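Local coordinates for protein lovastatin nonaketide synthase, polyketide synthase component (Aspergillus terreus, PDB 7CPX) that builds the nonaketide backbone of lovastatin, condensing, methylating and reducing malonyl units to dihydromonacolin L together with its partner LovC, at residues A[1433-1446]-A[1507-1520]. The protein carries 2 engineered substitutions. Numbering follows the deposited sequence.
Sequences IAHRYQSMDILEIG and FEPHAYDLIIASNV
Strands 1440-1445 and 1514-1518 run parallel, their axes 4.6 Å apart at closest, joined by backbone bonds in which L1443 N reaches L1514 O and L1443 O accepts I1516 N (2.9 Å each); the bond from I1445 N to I1516 O is weak. Where the second strand turns its corner, a side-chain oxygen appears to stand in for the strand carbonyl: D1513 OD2 takes the N-H of D1441 at 2.8 Å through the anti lone pair. Aspartate suits this place because its acceptors lie just one carbon beyond CB. D1441 OD2 is 3.9 Å from D1513 OD2, a repulsion probably offset in part by that N-H and by the long, weak ion pair of D1513 OD1 with K1539; S1466 and N1465 hold D1441 OD1.

On one face of the sheet, I1442 and L1514 lie side by side, CG2 to CD2 at 3.5 Å. Chi1 of 167° turns L1514 CG away from its backbone N; its branches then part, CD1 meeting I1433 CG2 of helix 1420-1436 as the two side chains cross at about a right angle. E1444 extends on this same face, and its buried OE1 is held by T1453 and Y1467. On the other face, L1443 lays CB over the Y1512 ring, 3.9 Å from its centroid, a CH-pi contact, and its CD2 runs alongside I1515. At the end, V1520 CB packs 3.6 Å from G1446 CA, whose phi 78° and psi 17° glycine adopts easily.

G1446 probably opens the glycine-rich turn of a Rossmann-like methyltransferase, leading into helix 1451-1457. The pair lies centrally in the domain's mixed sheet, flanked by strands 1464-1469 and 1542-1547, with L1537 of helix 1527-1537 packing on L1443 and I1515.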
# COMPACT_ATOMS: atom_id res chain seq x y z
N ILE A 1433 46.24 -11.75 51.85
CA ILE A 1433 47.29 -12.34 51.03
C ILE A 1433 47.15 -11.90 49.58
O ILE A 1433 48.12 -11.50 48.94
CB ILE A 1433 47.27 -13.88 51.16
CG1 ILE A 1433 47.62 -14.29 52.59
CG2 ILE A 1433 48.23 -14.51 50.17
CD1 ILE A 1433 47.33 -15.74 52.90
N ALA A 1434 45.93 -11.97 49.04
CA ALA A 1434 45.71 -11.58 47.65
C ALA A 1434 45.92 -10.09 47.46
O ALA A 1434 46.32 -9.65 46.38
CB ALA A 1434 44.30 -11.98 47.21
N HIS A 1435 45.64 -9.28 48.49
CA HIS A 1435 45.96 -7.87 48.41
C HIS A 1435 47.47 -7.66 48.32
O HIS A 1435 47.96 -6.98 47.42
CB HIS A 1435 45.40 -7.14 49.63
CG HIS A 1435 46.01 -5.80 49.87
ND1 HIS A 1435 45.47 -4.63 49.37
CD2 HIS A 1435 47.13 -5.43 50.54
CE1 HIS A 1435 46.22 -3.61 49.74
NE2 HIS A 1435 47.24 -4.07 50.44
N ARG A 1436 48.22 -8.26 49.25
CA ARG A 1436 49.66 -8.08 49.23
C ARG A 1436 50.28 -8.71 47.99
O ARG A 1436 51.11 -8.09 47.32
CB ARG A 1436 50.28 -8.66 50.50
CG ARG A 1436 51.77 -8.40 50.62
CD ARG A 1436 52.58 -9.56 50.07
NE ARG A 1436 53.75 -9.12 49.33
CZ ARG A 1436 54.94 -8.88 49.88
NH1 ARG A 1436 55.14 -9.00 51.18
NH2 ARG A 1436 55.95 -8.53 49.09
N TYR A 1437 49.89 -9.94 47.67
CA TYR A 1437 50.29 -10.60 46.43
C TYR A 1437 49.09 -10.58 45.51
O TYR A 1437 48.10 -11.28 45.75
CB TYR A 1437 50.75 -12.04 46.67
CG TYR A 1437 51.74 -12.22 47.80
CD1 TYR A 1437 53.09 -11.98 47.62
CD2 TYR A 1437 51.31 -12.67 49.04
CE1 TYR A 1437 53.99 -12.15 48.66
CE2 TYR A 1437 52.20 -12.85 50.08
CZ TYR A 1437 53.54 -12.59 49.88
OH TYR A 1437 54.43 -12.77 50.92
N GLN A 1438 49.16 -9.78 44.45
CA GLN A 1438 48.08 -9.70 43.48
C GLN A 1438 48.33 -10.66 42.33
O GLN A 1438 49.44 -11.16 42.12
CB GLN A 1438 47.94 -8.28 42.95
CG GLN A 1438 47.57 -7.25 44.00
CD GLN A 1438 46.08 -7.05 44.13
OE1 GLN A 1438 45.53 -6.05 43.66
NE2 GLN A 1438 45.40 -7.99 44.78
N SER A 1439 47.27 -10.91 41.56
CA SER A 1439 47.34 -11.79 40.40
C SER A 1439 47.89 -13.16 40.79
O SER A 1439 48.68 -13.78 40.06
CB SER A 1439 48.19 -11.16 39.29
OG SER A 1439 47.56 -10.01 38.76
N MET A 1440 47.48 -13.64 41.96
CA MET A 1440 47.91 -14.95 42.43
C MET A 1440 47.20 -16.05 41.66
O MET A 1440 46.01 -15.95 41.37
CB MET A 1440 47.61 -15.10 43.92
CG MET A 1440 48.04 -13.94 44.77
SD MET A 1440 47.90 -14.30 46.52
CE MET A 1440 49.31 -15.37 46.76
N ASP A 1441 47.95 -17.09 41.32
CA ASP A 1441 47.35 -18.32 40.82
C ASP A 1441 46.86 -19.11 42.02
O ASP A 1441 47.65 -19.62 42.82
CB ASP A 1441 48.36 -19.12 40.00
CG ASP A 1441 48.66 -18.47 38.66
OD1 ASP A 1441 47.75 -17.83 38.09
OD2 ASP A 1441 49.81 -18.59 38.19
N ILE A 1442 45.54 -19.21 42.16
CA ILE A 1442 44.90 -19.74 43.36
C ILE A 1442 44.36 -21.12 43.06
O ILE A 1442 43.69 -21.33 42.04
CB ILE A 1442 43.79 -18.80 43.86
CG1 ILE A 1442 44.38 -17.44 44.22
CG2 ILE A 1442 43.07 -19.43 45.04
CD1 ILE A 1442 43.35 -16.41 44.66
N LEU A 1443 44.65 -22.08 43.94
CA LEU A 1443 44.16 -23.45 43.82
C LEU A 1443 43.51 -23.84 45.14
O LEU A 1443 44.19 -23.96 46.16
CB LEU A 1443 45.30 -24.40 43.46
CG LEU A 1443 45.11 -25.88 43.80
CD1 LEU A 1443 43.85 -26.43 43.14
CD2 LEU A 1443 46.33 -26.68 43.38
N GLU A 1444 42.20 -24.05 45.12
CA GLU A 1444 41.46 -24.43 46.32
C GLU A 1444 41.21 -25.93 46.29
O GLU A 1444 40.39 -26.42 45.51
CB GLU A 1444 40.15 -23.66 46.43
CG GLU A 1444 39.43 -23.92 47.75
CD GLU A 1444 38.27 -22.98 47.98
OE1 GLU A 1444 37.89 -22.26 47.03
OE2 GLU A 1444 37.73 -22.96 49.11
N ILE A 1445 41.91 -26.65 47.15
CA ILE A 1445 41.72 -28.08 47.35
C ILE A 1445 40.70 -28.28 48.46
O ILE A 1445 40.70 -27.54 49.46
CB ILE A 1445 43.05 -28.78 47.68
CG1 ILE A 1445 44.13 -28.37 46.67
CG2 ILE A 1445 42.87 -30.29 47.68
CD1 ILE A 1445 45.52 -28.85 47.03
N GLY A 1446 39.83 -29.26 48.29
CA GLY A 1446 38.76 -29.47 49.25
C GLY A 1446 37.60 -28.52 49.10
O GLY A 1446 36.80 -28.39 50.03
N PHE A 1507 48.50 -30.91 36.72
CA PHE A 1507 48.79 -29.59 37.27
C PHE A 1507 50.26 -29.25 37.06
O PHE A 1507 51.14 -30.07 37.33
CB PHE A 1507 48.44 -29.55 38.75
CG PHE A 1507 46.98 -29.76 39.04
CD1 PHE A 1507 46.44 -31.04 39.09
CD2 PHE A 1507 46.14 -28.68 39.26
CE1 PHE A 1507 45.10 -31.23 39.35
CE2 PHE A 1507 44.80 -28.87 39.53
CZ PHE A 1507 44.28 -30.15 39.57
N GLU A 1508 50.52 -28.04 36.60
CA GLU A 1508 51.89 -27.62 36.35
C GLU A 1508 52.63 -27.44 37.67
O GLU A 1508 52.13 -26.74 38.56
CB GLU A 1508 51.92 -26.32 35.54
CG GLU A 1508 53.31 -25.85 35.16
CD GLU A 1508 53.29 -24.58 34.34
OE1 GLU A 1508 52.19 -24.07 34.05
OE2 GLU A 1508 54.38 -24.08 33.99
N PRO A 1509 53.81 -28.03 37.84
CA PRO A 1509 54.52 -27.90 39.12
C PRO A 1509 54.93 -26.46 39.39
O PRO A 1509 55.33 -25.73 38.48
CB PRO A 1509 55.73 -28.81 38.95
CG PRO A 1509 55.98 -28.83 37.48
CD PRO A 1509 54.62 -28.75 36.84
N HIS A 1510 54.85 -26.07 40.66
CA HIS A 1510 55.28 -24.75 41.11
C HIS A 1510 54.72 -23.65 40.21
O HIS A 1510 55.40 -22.67 39.88
CB HIS A 1510 56.81 -24.67 41.17
CG HIS A 1510 57.43 -25.73 42.01
ND1 HIS A 1510 57.30 -25.78 43.38
CD2 HIS A 1510 58.20 -26.80 41.67
CE1 HIS A 1510 57.95 -26.82 43.85
NE2 HIS A 1510 58.51 -27.46 42.84
N ALA A 1511 53.46 -23.81 39.80
CA ALA A 1511 52.79 -22.85 38.94
C ALA A 1511 51.65 -22.13 39.65
O ALA A 1511 50.86 -21.44 39.00
CB ALA A 1511 52.25 -23.55 37.69
N TYR A 1512 51.55 -22.26 40.97
CA TYR A 1512 50.47 -21.67 41.75
C TYR A 1512 51.05 -20.75 42.81
O TYR A 1512 51.96 -21.13 43.55
CB TYR A 1512 49.60 -22.75 42.39
CG TYR A 1512 48.67 -23.40 41.40
CD1 TYR A 1512 47.44 -22.83 41.11
CD2 TYR A 1512 49.02 -24.58 40.76
CE1 TYR A 1512 46.58 -23.42 40.21
CE2 TYR A 1512 48.16 -25.18 39.86
CZ TYR A 1512 46.95 -24.59 39.58
OH TYR A 1512 46.09 -25.18 38.68
N ASP A 1513 50.51 -19.53 42.89
CA ASP A 1513 50.95 -18.58 43.89
C ASP A 1513 50.38 -18.92 45.27
O ASP A 1513 51.05 -18.70 46.28
CB ASP A 1513 50.54 -17.16 43.49
CG ASP A 1513 51.28 -16.67 42.26
OD1 ASP A 1513 52.53 -16.64 42.29
OD2 ASP A 1513 50.62 -16.31 41.27
N LEU A 1514 49.16 -19.44 45.32
CA LEU A 1514 48.52 -19.71 46.59
C LEU A 1514 47.62 -20.93 46.48
O LEU A 1514 47.00 -21.18 45.45
CB LEU A 1514 47.71 -18.49 47.07
CG LEU A 1514 46.73 -18.71 48.23
CD1 LEU A 1514 46.75 -17.52 49.17
CD2 LEU A 1514 45.33 -18.93 47.70
N ILE A 1515 47.56 -21.69 47.58
CA ILE A 1515 46.71 -22.86 47.69
C ILE A 1515 45.89 -22.74 48.96
O ILE A 1515 46.36 -22.21 49.97
CB ILE A 1515 47.53 -24.17 47.69
CG1 ILE A 1515 48.08 -24.44 46.29
CG2 ILE A 1515 46.66 -25.34 48.16
CD1 ILE A 1515 49.00 -25.64 46.20
N ILE A 1516 44.65 -23.23 48.91
CA ILE A 1516 43.71 -23.15 50.02
C ILE A 1516 43.17 -24.56 50.26
O ILE A 1516 42.35 -25.05 49.47
CB ILE A 1516 42.56 -22.17 49.75
CG1 ILE A 1516 43.10 -20.76 49.57
CG2 ILE A 1516 41.55 -22.22 50.88
CD1 ILE A 1516 42.14 -19.81 48.88
N ALA A 1517 43.60 -25.19 51.34
CA ALA A 1517 43.11 -26.52 51.71
C ALA A 1517 41.96 -26.34 52.70
O ALA A 1517 42.18 -26.02 53.87
CB ALA A 1517 44.22 -27.36 52.32
N SER A 1518 40.73 -26.57 52.23
CA SER A 1518 39.52 -26.30 53.01
C SER A 1518 39.08 -27.58 53.70
O SER A 1518 38.33 -28.38 53.14
CB SER A 1518 38.42 -25.74 52.11
OG SER A 1518 37.23 -25.54 52.85
N ASN A 1519 39.54 -27.77 54.93
CA ASN A 1519 39.12 -28.88 55.78
C ASN A 1519 39.12 -30.20 55.01
O ASN A 1519 38.19 -31.01 55.10
CB ASN A 1519 37.74 -28.61 56.38
CG ASN A 1519 37.72 -27.37 57.26
OD1 ASN A 1519 38.12 -27.41 58.42
ND2 ASN A 1519 37.26 -26.26 56.70
N VAL A 1520 40.19 -30.41 54.25
CA VAL A 1520 40.34 -31.63 53.46
C VAL A 1520 41.63 -32.38 53.75
O VAL A 1520 41.74 -33.57 53.41
CB VAL A 1520 40.23 -31.31 51.95
CG1 VAL A 1520 41.42 -30.48 51.50
CG2 VAL A 1520 40.09 -32.58 51.13